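Side-chain contacts in Crh-like protein 5 (Neosartorya fumigata, PDB 6IBU), which cuts chitin and transfers it to beta-1,6-glucan or to other chitin chains, thereby cross-linking the polysaccharides of the fungal cell wall and septa: residues S20-D25 against T64-F69; D100-G105 against I198-G203; T113-K118 against N166-G171. One frame throughout, in Å; residues are numbered along the deposited sequence.

How the contacts relate
The chain holds the GH16 domain, built as a beta sandwich. Contact 1 comes first and joins strand 21-25 of one sheet, through aromatic side chains, to the loop that leaves strand 61-64 of the other. Contacts 2 and 3 start on this second sheet, from the neighbouring strands 98-105 and 110-116. They touch through Asp-100 N and Asn-114 O, 2.9 Å apart. In sequence, contact 3 lies between the segments of contact 2. Centres lie about 27 Å apart for contacts 1 and 2, about 23 Å for 1 and 3, and about 21 Å for 2 and 3. Contact 2 holds the probable proton donor, Glu-102; Tyr-115 of contact 3 lies close to the probable nucleophile.

Contact 1: residues S20-D25 against T64-F69; sequences STYTAD and TDFYFF
Tyr-22 and Phe-66 make this contact as an edge-to-face aromatic pair. Phe-66 gives its edge and Tyr-22 gives a face. The leading atom is Phe-66 CZ, which stands 3.7 Å above the plane of the Tyr-22 ring and over its centre. Phe-66 CZ is 3.8 Å from both CD2 and CG of Tyr-22. Phe-66 CE2 comes in more loosely, 4.2 Å from Tyr-22 CD1. The ring centroids are 5.0 Å apart and the planes meet at 57°, so the stack is tilted well away from a perpendicular T. The CB of Tyr-22 is directed toward the loop, and CG lies anti to the backbone N (chi1 168°), which carries the ring out to Phe-66. The two side chains cross at about a right angle.

A second apolar packing holds the Phe-66 ring within its own segment. Thr-64 CB sits 3.6 Å above that ring, over its centre. Phe-66 thus has Thr-64 over one face while its CZ end is directed at Tyr-22. Ile-221 of strand 212-223 and Leu-17 add further apolar neighbours to Phe-66.

The polar bonds lie around the rings rather than between them. Thr-64 OG1 donates to Phe-66 O at 2.8 Å, in the carbonyl plane and with a C=O...donor angle of 158°. The same hydroxyl also bonds Leu-181 N, which links the turn after strand 61-64 to strand 179-187. The phenol of Tyr-22 is not left bare: its OH bonds Trp-35 NE1.

No hydrogen bond joins the two segments. Strand 21-25 belongs to one sheet and strand 61-64 to the other, and the loop carrying Phe-66 leads on to strand 71-78 of the first. This is an aromatic pair buried between the two sheets of the concanavalin A-like GH16 sandwich.

Contact 2: residues D100-G105 against I198-G203; sequences DWEVLG and IEWAGG
Leu-104 and Glu-102 of strand 98-105 pack against Trp-200 and Ala-201 of helix 195-201. The strand belongs to the antiparallel sheet that carries the probable catalytic residues in the GH16 jelly-roll fold. It includes the family's Glu-x-Asp-x-Glu pattern, in which Glu-102 is the probable proton donor.

The tight part is around Leu-104. Its CD2 methyl lies over one face of the indole, 4.0 Å from the centroid of the six-membered ring of Trp-200 and 14° off the ring normal. This is a CH-pi contact. The same methyl reaches 3.7 Å from Ala-201 CA, so it sits between the indole and the helix backbone. The spacing of Leu-104 CD1 to Trp-200 O is very short, and the placement of that methyl is doubtful.

Trp-200 has CG anti to the backbone N (chi1 164°), which turns the indole back over the strand. Its benzo edge then meets Glu-102: Trp-200 CZ2 is 3.9 Å from Glu-102 CB. Glu-102 CG lies near the indole plane at that edge. The Glu-102 chain bends at chi2, and its carboxylate is tilted 48° from the ring. Ser-88 OG holds Glu-102 OE1 by a hydrogen bond. Trp-200 also lies about 4 Å, side chain to side chain, from the chitin-binding Trp-186 and Thr-197, which is consistent with a place beside the chitin-binding site.

The looser side faces solvent. Trp-200 is only partly covered, and Gly-202 is exposed at the end of the helix. Gly-202 takes a positive phi and ends the helix in a Schellman motif. In it, Gly-203 N bonds Ile-198 O at 3.0 Å and Gly-202 N bonds Glu-199 O at 3.2 Å.

Contact 3: residues T113-K118 against N166-G171; sequences TNYFGK and NDAKGG
An inverse gamma turn centred on Ala-168 meets the phenol end of Tyr-115. The turn lies in the loop between strands 158-164 and 179-187. Tyr-115 belongs to strand 110-116, in the sheet that carries the probable catalytic residues of the GH16 sandwich.

The hydroxyl end of the tyrosine does most of the touching. Tyr-115 OH lies 3.6 Å from Ala-168 CA and 3.7 Å from Ala-168 CB. The ring adds a looser approach, with Tyr-115 CE2 4.0 Å from Ala-168 CB. The methyl comes at the ring obliquely. Tyr-115 has chi1 83°, which places CG between the backbone N and the carbonyl carbon and sends the ring off the strand toward the loop. The Tyr-115 side chain also packs on Arg-161 and Leu-163 of strand 158-164, in the other sheet. Ala-168 also rests on Leu-163, so the two touching residues share a neighbour.

The loop keeps its shape through its own backbone. Gly-171 N bonds Ala-168 O at 3.0 Å, and Gly-170 N bonds Asn-166 O at 3.1 Å. The bond that closes the gamma turn, from Lys-169 N to Asp-167 O, is weak. Asp-167 OD2 accepts a bond from Thr-164 N and ties the start of the loop to the end of the preceding strand. Beyond the strand, Lys-118 NZ bonds Thr-172 O, just past the loop, and gives a polar link between the same two regions.

Tyr-115 is about 6 Å from Glu-98, the probable nucleophile, measured side chain to side chain. It lies on the core face of its strand, opposite Asn-114 and Phe-116, without touching Glu-98. The contact with Ala-168 has no hydrogen bond and rests on van der Waals packing. The fit of the phenol against the turn therefore depends on shape, while directional bonds come from residues on its borders.

Contact 1: residues S20-D25 against T64-F69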
loop_
_atom_site.group_PDB
_atom_site.type_symbol
_atom_site.label_atom_id
_atom_site.label_comp_id
_atom_site.label_asym_id
_atom_site.label_seq_id
_atom_site.Cartn_x
_atom_site.Cartn_y
_atom_site.Cartn_z
ATOM N N SER A 20 -7.605 8.441 -16.583
ATOM C CA SER A 20 -7.813 9.302 -15.396
ATOM C C SER A 20 -8.386 8.449 -14.259
ATOM O O SER A 20 -8.179 8.813 -13.101
ATOM C CB SER A 20 -8.639 10.515 -15.726
ATOM O OG SER A 20 -10.008 10.175 -15.809
ATOM N N THR A 21 -9.047 7.331 -14.578
ATOM C CA THR A 21 -9.719 6.448 -13.583
ATOM C C THR A 21 -9.455 4.970 -13.884
ATOM O O THR A 21 -9.518 4.584 -15.047
ATOM C CB THR A 21 -11.221 6.717 -13.558
ATOM O OG1 THR A 21 -11.408 8.033 -13.042
ATOM C CG2 THR A 21 -11.978 5.741 -12.689
ATOM N N TYR A 22 -9.187 4.181 -12.845
ATOM C CA TYR A 22 -9.158 2.694 -12.880
ATOM C C TYR A 22 -10.025 2.170 -11.735
ATOM O O TYR A 22 -9.889 2.641 -10.632
ATOM C CB TYR A 22 -7.729 2.180 -12.778
ATOM C CG TYR A 22 -7.663 0.706 -12.524
ATOM C CD1 TYR A 22 -7.689 -0.187 -13.580
ATOM C CD2 TYR A 22 -7.629 0.204 -11.236
ATOM C CE1 TYR A 22 -7.641 -1.552 -13.372
ATOM C CE2 TYR A 22 -7.587 -1.158 -11.004
ATOM C CZ TYR A 22 -7.614 -2.035 -12.076
ATOM O OH TYR A 22 -7.600 -3.374 -11.849
ATOM N N THR A 23 -10.947 1.263 -12.022
ATOM C CA THR A 23 -11.836 0.609 -11.035
ATOM C C THR A 23 -11.809 -0.899 -11.298
ATOM O O THR A 23 -11.787 -1.322 -12.448
ATOM C CB THR A 23 -13.262 1.176 -11.051
ATOM O OG1 THR A 23 -13.807 0.991 -12.354
ATOM C CG2 THR A 23 -13.346 2.644 -10.702
ATOM N N ALA A 24 -11.752 -1.678 -10.229
ATOM C CA ALA A 24 -11.820 -3.154 -10.231
ATOM C C ALA A 24 -12.817 -3.535 -9.142
ATOM O O ALA A 24 -12.615 -3.121 -8.008
ATOM C CB ALA A 24 -10.454 -3.734 -9.989
ATOM N N ASP A 25 -13.912 -4.179 -9.517
ATOM C CA ASP A 25 -14.769 -4.961 -8.601
ATOM C C ASP A 25 -14.132 -6.356 -8.523
ATOM O O ASP A 25 -14.046 -7.023 -9.537
ATOM C CB ASP A 25 -16.213 -4.928 -9.108
ATOM C CG ASP A 25 -17.249 -5.458 -8.118
ATOM O OD1 ASP A 25 -16.842 -5.928 -7.032
ATOM O OD2 ASP A 25 -18.466 -5.415 -8.444
ATOM N N THR A 64 -0.296 -3.525 -8.967
ATOM C CA THR A 64 -0.762 -2.963 -10.255
ATOM C C THR A 64 0.405 -3.041 -11.240
ATOM O O THR A 64 1.548 -2.819 -10.840
ATOM C CB THR A 64 -1.313 -1.541 -10.107
ATOM O OG1 THR A 64 -0.350 -0.687 -9.490
ATOM C CG2 THR A 64 -2.599 -1.503 -9.318
ATOM N N ASP A 65 0.117 -3.402 -12.479
ATOM C CA ASP A 65 1.099 -3.379 -13.594
ATOM C C ASP A 65 1.544 -1.931 -13.816
ATOM O O ASP A 65 2.722 -1.719 -14.082
ATOM C CB ASP A 65 0.497 -3.924 -14.891
ATOM C CG ASP A 65 0.287 -5.421 -14.921
ATOM O OD1 ASP A 65 0.866 -6.139 -14.061
ATOM O OD2 ASP A 65 -0.475 -5.859 -15.801
ATOM N N PHE A 66 0.636 -0.982 -13.623
ATOM C CA PHE A 66 0.825 0.458 -13.905
ATOM C C PHE A 66 1.216 1.211 -12.636
ATOM O O PHE A 66 1.004 0.718 -11.511
ATOM C CB PHE A 66 -0.469 1.059 -14.456
ATOM C CG PHE A 66 -1.670 0.753 -13.599
ATOM C CD1 PHE A 66 -1.990 1.546 -12.511
ATOM C CD2 PHE A 66 -2.467 -0.351 -13.863
ATOM C CE1 PHE A 66 -3.106 1.279 -11.738
ATOM C CE2 PHE A 66 -3.577 -0.630 -13.076
ATOM C CZ PHE A 66 -3.902 0.192 -12.023
ATOM N N TYR A 67 1.778 2.402 -12.853
ATOM C CA TYR A 67 2.056 3.444 -11.842
ATOM C C TYR A 67 1.126 4.611 -12.144
ATOM O O TYR A 67 0.789 4.791 -13.301
ATOM C CB TYR A 67 3.499 3.943 -11.909
ATOM C CG TYR A 67 4.527 2.924 -11.516
ATOM C CD1 TYR A 67 4.776 1.823 -12.321
ATOM C CD2 TYR A 67 5.293 3.079 -10.372
ATOM C CE1 TYR A 67 5.734 0.882 -11.982
ATOM C CE2 TYR A 67 6.253 2.139 -10.020
ATOM C CZ TYR A 67 6.474 1.040 -10.829
ATOM O OH TYR A 67 7.416 0.124 -10.486
ATOM N N PHE A 68 0.715 5.350 -11.128
ATOM C CA PHE A 68 -0.029 6.618 -11.280
ATOM C C PHE A 68 0.787 7.712 -10.589
ATOM O O PHE A 68 1.608 7.402 -9.724
ATOM C CB PHE A 68 -1.466 6.437 -10.805
ATOM C CG PHE A 68 -1.673 6.331 -9.323
ATOM C CD1 PHE A 68 -1.395 5.160 -8.652
ATOM C CD2 PHE A 68 -2.259 7.374 -8.626
ATOM C CE1 PHE A 68 -1.618 5.072 -7.287
ATOM C CE2 PHE A 68 -2.467 7.283 -7.265
ATOM C CZ PHE A 68 -2.159 6.132 -6.598
ATOM N N PHE A 69 0.614 8.950 -11.038
ATOM C CA PHE A 69 1.431 10.111 -10.625
ATOM C C PHE A 69 0.498 11.166 -10.072
ATOM O O PHE A 69 -0.024 11.978 -10.861
ATOM C CB PHE A 69 2.233 10.639 -11.804
ATOM C CG PHE A 69 3.273 11.675 -11.461
ATOM C CD1 PHE A 69 3.916 11.660 -10.236
ATOM C CD2 PHE A 69 3.629 12.636 -12.388
ATOM C CE1 PHE A 69 4.896 12.590 -9.944
ATOM C CE2 PHE A 69 4.618 13.563 -12.100
ATOM C CZ PHE A 69 5.248 13.531 -10.881
#

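Contact 2: residues D100-G105 against I198-G203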
loop_
_atom_site.group_PDB
_atom_site.type_symbol
_atom_site.label_atom_id
_atom_site.label_comp_id
_atom_site.label_asym_id
_atom_site.label_seq_id
_atom_site.Cartn_x
_atom_site.Cartn_y
_atom_site.Cartn_z
ATOM N N ASP A 100 1.252 4.089 3.090
ATOM C CA ASP A 100 0.616 2.790 3.362
ATOM C C ASP A 100 -0.372 2.863 4.521
ATOM O O ASP A 100 -0.361 3.842 5.322
ATOM C CB ASP A 100 1.652 1.686 3.547
ATOM C CG ASP A 100 2.449 1.783 4.818
ATOM O OD1 ASP A 100 1.874 1.526 5.881
ATOM O OD2 ASP A 100 3.676 2.066 4.736
ATOM N N TRP A 101 -1.227 1.842 4.520
ATOM C CA TRP A 101 -2.093 1.407 5.636
ATOM C C TRP A 101 -1.554 0.066 6.130
ATOM O O TRP A 101 -1.158 -0.739 5.289
ATOM C CB TRP A 101 -3.538 1.258 5.155
ATOM C CG TRP A 101 -4.228 2.449 4.568
ATOM C CD1 TRP A 101 -4.389 2.747 3.250
ATOM C CD2 TRP A 101 -5.001 3.428 5.283
ATOM N NE1 TRP A 101 -5.153 3.868 3.092
ATOM C CE2 TRP A 101 -5.560 4.304 4.326
ATOM C CE3 TRP A 101 -5.243 3.671 6.635
ATOM C CZ2 TRP A 101 -6.359 5.392 4.692
ATOM C CZ3 TRP A 101 -6.030 4.739 6.997
ATOM C CH2 TRP A 101 -6.591 5.578 6.035
ATOM N N GLU A 102 -1.490 -0.153 7.440
ATOM C CA GLU A 102 -1.187 -1.492 8.008
ATOM C C GLU A 102 -2.264 -1.825 9.035
ATOM O O GLU A 102 -2.437 -1.052 9.954
ATOM C CB GLU A 102 0.186 -1.525 8.673
ATOM C CG GLU A 102 1.322 -1.041 7.789
ATOM C CD GLU A 102 1.618 -1.953 6.609
ATOM O OE1 GLU A 102 1.564 -3.179 6.767
ATOM O OE2 GLU A 102 1.872 -1.433 5.519
ATOM N N VAL A 103 -2.967 -2.939 8.887
ATOM C CA VAL A 103 -3.808 -3.479 9.987
ATOM C C VAL A 103 -3.065 -4.658 10.631
ATOM O O VAL A 103 -2.416 -5.427 9.927
ATOM C CB VAL A 103 -5.215 -3.865 9.494
ATOM C CG1 VAL A 103 -6.047 -4.445 10.617
ATOM C CG2 VAL A 103 -5.937 -2.679 8.883
ATOM N N LEU A 104 -3.151 -4.774 11.952
ATOM C CA LEU A 104 -2.576 -5.913 12.707
ATOM C C LEU A 104 -3.749 -6.769 13.161
ATOM O O LEU A 104 -4.730 -6.182 13.648
ATOM C CB LEU A 104 -1.762 -5.371 13.876
ATOM C CG LEU A 104 -0.668 -4.385 13.466
ATOM C CD1 LEU A 104 0.007 -3.839 14.700
ATOM C CD2 LEU A 104 0.362 -5.021 12.528
ATOM N N GLY A 105 -3.670 -8.085 12.958
ATOM C CA GLY A 105 -4.781 -9.007 13.263
ATOM C C GLY A 105 -5.286 -8.903 14.688
ATOM O O GLY A 105 -6.482 -8.945 14.878
ATOM N N ILE A 198 8.116 -8.259 15.179
ATOM C CA ILE A 198 7.143 -9.124 15.891
ATOM C C ILE A 198 6.384 -8.276 16.915
ATOM O O ILE A 198 5.153 -8.384 16.923
ATOM C CB ILE A 198 7.852 -10.346 16.497
ATOM C CG1 ILE A 198 8.414 -11.238 15.386
ATOM C CG2 ILE A 198 6.907 -11.106 17.394
ATOM C CD1 ILE A 198 9.582 -12.105 15.791
ATOM N N GLU A 199 7.082 -7.449 17.700
ATOM C CA GLU A 199 6.477 -6.536 18.721
ATOM C C GLU A 199 5.516 -5.578 18.008
ATOM O O GLU A 199 4.405 -5.327 18.511
ATOM C CB GLU A 199 7.545 -5.805 19.554
ATOM C CG GLU A 199 7.314 -4.296 19.820
ATOM C CD GLU A 199 6.069 -3.800 20.563
ATOM O OE1 GLU A 199 5.667 -4.452 21.562
ATOM O OE2 GLU A 199 5.507 -2.724 20.161
ATOM N N TRP A 200 5.943 -5.030 16.886
ATOM C CA TRP A 200 5.126 -4.063 16.125
ATOM C C TRP A 200 3.849 -4.758 15.620
ATOM O O TRP A 200 2.777 -4.169 15.749
ATOM C CB TRP A 200 5.963 -3.472 14.999
ATOM C CG TRP A 200 5.088 -2.817 13.996
ATOM C CD1 TRP A 200 4.517 -1.592 14.108
ATOM C CD2 TRP A 200 4.619 -3.387 12.768
ATOM N NE1 TRP A 200 3.758 -1.336 13.001
ATOM C CE2 TRP A 200 3.801 -2.415 12.163
ATOM C CE3 TRP A 200 4.817 -4.605 12.115
ATOM C CZ2 TRP A 200 3.183 -2.626 10.933
ATOM C CZ3 TRP A 200 4.219 -4.801 10.890
ATOM C CH2 TRP A 200 3.407 -3.829 10.315
ATOM N N ALA A 201 3.983 -5.995 15.132
ATOM C CA ALA A 201 2.889 -6.815 14.561
ATOM C C ALA A 201 1.912 -7.228 15.669
ATOM O O ALA A 201 0.790 -7.600 15.353
ATOM C CB ALA A 201 3.453 -7.995 13.805
ATOM N N GLY A 202 2.319 -7.135 16.931
ATOM C CA GLY A 202 1.449 -7.476 18.072
ATOM C C GLY A 202 1.681 -8.885 18.597
ATOM O O GLY A 202 0.886 -9.340 19.429
ATOM N N GLY A 203 2.743 -9.547 18.168
ATOM C CA GLY A 203 3.167 -10.820 18.765
ATOM C C GLY A 203 3.468 -11.864 17.717
ATOM O O GLY A 203 3.272 -11.589 16.540
#

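Contact 3: residues T113-K118 against N166-G171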
loop_
_atom_site.group_PDB
_atom_site.type_symbol
_atom_site.label_atom_id
_atom_site.label_comp_id
_atom_site.label_asym_id
_atom_site.label_seq_id
_atom_site.Cartn_x
_atom_site.Cartn_y
_atom_site.Cartn_z
ATOM N N THR A 113 -1.168 4.285 9.939
ATOM C CA THR A 113 -0.850 5.044 8.711
ATOM C C THR A 113 0.653 5.227 8.667
ATOM O O THR A 113 1.286 5.302 9.700
ATOM C CB THR A 113 -1.590 6.381 8.613
ATOM O OG1 THR A 113 -1.254 7.207 9.728
ATOM C CG2 THR A 113 -3.094 6.225 8.483
ATOM N N ASN A 114 1.214 5.294 7.491
ATOM C CA ASN A 114 2.678 5.426 7.385
ATOM C C ASN A 114 3.093 6.018 6.050
ATOM O O ASN A 114 2.342 5.930 5.079
ATOM C CB ASN A 114 3.335 4.070 7.526
ATOM C CG ASN A 114 4.389 4.114 8.595
ATOM O OD1 ASN A 114 5.381 4.823 8.476
ATOM N ND2 ASN A 114 4.128 3.392 9.669
ATOM N N TYR A 115 4.287 6.570 6.014
ATOM C CA TYR A 115 4.897 7.023 4.750
ATOM C C TYR A 115 6.407 6.974 4.929
ATOM O O TYR A 115 6.880 7.010 6.074
ATOM C CB TYR A 115 4.377 8.407 4.371
ATOM C CG TYR A 115 5.100 9.534 5.055
ATOM C CD1 TYR A 115 4.747 9.946 6.327
ATOM C CD2 TYR A 115 6.167 10.149 4.434
ATOM C CE1 TYR A 115 5.430 10.969 6.955
ATOM C CE2 TYR A 115 6.855 11.186 5.037
ATOM C CZ TYR A 115 6.475 11.597 6.297
ATOM O OH TYR A 115 7.155 12.597 6.900
ATOM N N PHE A 116 7.100 6.833 3.805
ATOM C CA PHE A 116 8.566 6.972 3.649
ATOM C C PHE A 116 8.788 7.912 2.468
ATOM O O PHE A 116 8.015 7.865 1.500
ATOM C CB PHE A 116 9.226 5.612 3.406
ATOM C CG PHE A 116 9.005 4.660 4.550
ATOM C CD1 PHE A 116 9.811 4.726 5.674
ATOM C CD2 PHE A 116 7.947 3.761 4.550
ATOM C CE1 PHE A 116 9.633 3.838 6.726
ATOM C CE2 PHE A 116 7.726 2.926 5.634
ATOM C CZ PHE A 116 8.574 2.958 6.718
ATOM N N GLY A 117 9.798 8.763 2.584
ATOM C CA GLY A 117 10.404 9.488 1.457
ATOM C C GLY A 117 11.697 8.812 1.063
ATOM O O GLY A 117 12.558 8.656 1.923
ATOM N N LYS A 118 11.812 8.383 -0.190
ATOM C CA LYS A 118 13.097 7.926 -0.795
ATOM C C LYS A 118 13.736 6.822 0.053
ATOM O O LYS A 118 14.985 6.789 0.124
ATOM C CB LYS A 118 14.075 9.093 -0.939
ATOM C CG LYS A 118 13.514 10.250 -1.737
ATOM C CD LYS A 118 14.502 11.336 -1.982
ATOM C CE LYS A 118 13.997 12.357 -2.973
ATOM N NZ LYS A 118 12.991 13.276 -2.391
ATOM N N ASN A 166 5.451 20.375 3.512
ATOM C CA ASN A 166 6.410 20.985 4.475
ATOM C C ASN A 166 6.648 20.045 5.664
ATOM O O ASN A 166 7.794 20.042 6.160
ATOM C CB ASN A 166 5.969 22.358 4.990
ATOM C CG ASN A 166 6.691 22.745 6.270
ATOM O OD1 ASN A 166 6.174 22.531 7.367
ATOM N ND2 ASN A 166 7.910 23.246 6.153
ATOM N N ASP A 167 5.621 19.311 6.112
ATOM C CA ASP A 167 5.681 18.402 7.287
ATOM C C ASP A 167 6.717 17.305 7.010
ATOM O O ASP A 167 7.334 16.790 7.980
ATOM C CB ASP A 167 4.339 17.716 7.606
ATOM C CG ASP A 167 3.197 18.593 8.121
ATOM O OD1 ASP A 167 3.499 19.740 8.592
ATOM O OD2 ASP A 167 1.990 18.115 8.043
ATOM N N ALA A 168 6.890 16.913 5.750
ATOM C CA ALA A 168 7.767 15.781 5.372
ATOM C C ALA A 168 9.199 16.283 5.115
ATOM O O ALA A 168 9.638 16.248 3.949
ATOM C CB ALA A 168 7.176 15.083 4.182
ATOM N N LYS A 169 9.890 16.710 6.184
ATOM C CA LYS A 169 11.254 17.315 6.170
ATOM C C LYS A 169 11.388 18.297 5.000
ATOM O O LYS A 169 12.209 18.055 4.090
ATOM C CB LYS A 169 12.299 16.207 6.108
ATOM C CG LYS A 169 12.357 15.334 7.355
ATOM C CD LYS A 169 13.585 14.433 7.400
ATOM C CE LYS A 169 14.256 14.394 8.761
ATOM N NZ LYS A 169 15.056 13.158 8.955
ATOM N N GLY A 170 10.553 19.335 5.002
ATOM C CA GLY A 170 10.612 20.461 4.050
ATOM C C GLY A 170 10.397 20.010 2.617
ATOM O O GLY A 170 10.837 20.722 1.677
ATOM N N GLY A 171 9.727 18.875 2.423
ATOM C CA GLY A 171 9.418 18.356 1.077
ATOM C C GLY A 171 10.444 17.356 0.608
ATOM O O GLY A 171 10.127 16.607 -0.324
#